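Purine nucleoside phosphorylase (PDB 1ODK) catalyses the reversible phosphorolysis of purine nucleosides, splitting the glycosidic bond with phosphate to give the free purine base and ribose 1-phosphate. Local coordinates at the interface of chains A and B. Coordinates in Å, arbitrary orientation; residue numbers count along the deposited sequence, not the author numbering. Chains: chain A/B, Purine nucleoside phosphorylase.

The interface of chains A and B. Residues chain A 65-66, 68-69, 157, 180; chain B 65-66, 68-69, 72.
The pyrrolidine rings of A:Pro68 and B:Pro68 meet tip to tip near the two-fold axis, CD of A:Pro68 lying 3.6 Å from CG of B:Pro68. Their mean planes are turned by about 58°, and neither ring stacks on the other. In this member of the phosphorylase superfamily, both prolines sit at the start of helix 67-79, whose opening turn follows the Met-Gly loop at 65-66. A:Asp157 lies obliquely towards one face of the B:Pro68 ring, with its carboxylate OD2 3.6 Å from CG of that ring. Towards the opposite face comes CA of A:Gly66, 4.0 Å from CB of B:Pro68, while the methyl of A:Met180 meets the ring's CB rim. An alanine in place of A:Pro68 would probably lose the contact with CG of B:Pro68, opening a gap between the helix starts and leaving the partner ring freer to shift.

A:Met180 belongs to the Glu-Met-Glu segment that in this family helps form the nucleoside site. Its chain bends at the thioether (chi3 61°), turning CE towards B:Pro68 and also to within 3.9 Å of CD1 of B:Ile72, which points back at it. The SD of A:Met65 approaches the same isoleucine methyl from another direction.

No direct polar bond crosses this patch; water joins the backbones and serines instead. The amide N of A:Met65 and the hydroxyl OG of B:Ser69 share one water, the N to water oxygen distance being 2.7 Å and the bond nearly straight at 178°. A second water links B:Met65 N to A:Ser69 OG in the symmetry-related way, and the two waters touch each other. Each serine hydroxyl stands anti to its own backbone N, directed to this water pair. Another water connects the carbonyl O of A:Asp157 with that of B:Pro68, 2.7 Å from each. The deposited assembly is a hexamer, consistent with this pairing being part of it.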
loop_
_atom_site.group_PDB
_atom_site.type_symbol
_atom_site.label_atom_id
_atom_site.label_comp_id
_atom_site.label_asym_id
_atom_site.label_seq_id
_atom_site.Cartn_x
_atom_site.Cartn_y
_atom_site.Cartn_z
ATOM N N MET A 65 18.264 -17.182 11.071
ATOM C CA MET A 65 18.307 -16.050 10.152
ATOM C C MET A 65 16.927 -15.506 9.782
ATOM O O MET A 65 16.014 -16.272 9.485
ATOM C CB MET A 65 19.036 -16.450 8.865
ATOM C CG MET A 65 20.427 -17.025 9.085
ATOM S SD MET A 65 21.253 -17.404 7.527
ATOM C CE MET A 65 20.414 -18.898 7.066
ATOM N N GLY A 66 16.792 -14.181 9.789
ATOM C CA GLY A 66 15.532 -13.549 9.424
ATOM C C GLY A 66 14.650 -13.169 10.593
ATOM O O GLY A 66 14.690 -13.813 11.646
ATOM N N PRO A 68 11.465 -13.552 10.922
ATOM C CA PRO A 68 10.438 -14.507 11.353
ATOM C C PRO A 68 10.989 -15.468 12.411
ATOM O O PRO A 68 10.322 -15.770 13.397
ATOM C CB PRO A 68 10.060 -15.216 10.054
ATOM C CG PRO A 68 10.240 -14.132 9.028
ATOM C CD PRO A 68 11.567 -13.521 9.451
ATOM N N SER A 69 12.213 -15.939 12.194
ATOM C CA SER A 69 12.859 -16.867 13.119
ATOM C C SER A 69 13.197 -16.133 14.415
ATOM O O SER A 69 12.933 -16.632 15.517
ATOM C CB SER A 69 14.139 -17.436 12.481
ATOM O OG SER A 69 14.673 -18.504 13.246
ATOM N N ASP A 157 14.488 -8.952 4.363
ATOM C CA ASP A 157 14.025 -10.332 4.258
ATOM C C ASP A 157 14.718 -11.123 3.155
ATOM O O ASP A 157 15.067 -12.282 3.349
ATOM C CB ASP A 157 12.518 -10.362 3.977
ATOM C CG ASP A 157 11.675 -10.164 5.222
ATOM O OD1 ASP A 157 10.466 -9.893 5.064
ATOM O OD2 ASP A 157 12.205 -10.289 6.350
ATOM N N MET A 180 19.330 -8.887 9.141
ATOM C CA MET A 180 17.996 -9.464 8.994
ATOM C C MET A 180 17.252 -9.786 10.289
ATOM O O MET A 180 16.437 -10.708 10.311
ATOM C CB MET A 180 18.117 -10.748 8.154
ATOM C CG MET A 180 18.844 -10.555 6.828
ATOM S SD MET A 180 19.237 -12.112 5.976
ATOM C CE MET A 180 17.584 -12.779 5.732
ATOM N N MET B 65 13.578 -21.626 9.895
ATOM C CA MET B 65 12.191 -21.166 9.905
ATOM C C MET B 65 12.043 -19.807 9.241
ATOM O O MET B 65 12.868 -18.914 9.449
ATOM C CB MET B 65 11.675 -21.063 11.344
ATOM C CG MET B 65 11.848 -22.331 12.165
ATOM S SD MET B 65 11.257 -22.100 13.853
ATOM C CE MET B 65 12.596 -21.202 14.575
ATOM N N GLY B 66 10.983 -19.651 8.453
ATOM C CA GLY B 66 10.723 -18.384 7.787
ATOM C C GLY B 66 11.232 -18.300 6.362
ATOM O O GLY B 66 12.246 -18.913 6.024
ATOM N N PRO B 68 12.736 -15.854 4.861
ATOM C CA PRO B 68 14.061 -15.264 4.630
ATOM C C PRO B 68 15.147 -16.343 4.702
ATOM O O PRO B 68 16.091 -16.354 3.907
ATOM C CB PRO B 68 14.197 -14.244 5.765
ATOM C CG PRO B 68 12.772 -13.840 6.034
ATOM C CD PRO B 68 12.044 -15.172 5.970
ATOM N N SER B 69 15.004 -17.245 5.668
ATOM C CA SER B 69 15.964 -18.325 5.848
ATOM C C SER B 69 15.831 -19.337 4.714
ATOM O O SER B 69 16.830 -19.786 4.149
ATOM C CB SER B 69 15.732 -19.023 7.196
ATOM O OG SER B 69 16.745 -19.985 7.462
ATOM N N ILE B 72 17.302 -18.050 1.346
ATOM C CA ILE B 72 18.757 -18.111 1.303
ATOM C C ILE B 72 19.205 -19.534 0.970
ATOM O O ILE B 72 20.106 -19.737 0.156
ATOM C CB ILE B 72 19.363 -17.705 2.661
ATOM C CG1 ILE B 72 19.346 -16.181 2.797
ATOM C CG2 ILE B 72 20.782 -18.277 2.803
ATOM C CD1 ILE B 72 19.686 -15.690 4.198
HETATM O O HOH W 1 16.489 -14.241 2.217
HETATM O O HOH W 2 17.617 -19.653 10.062
HETATM O O HOH W 3 15.519 -20.712 11.804
#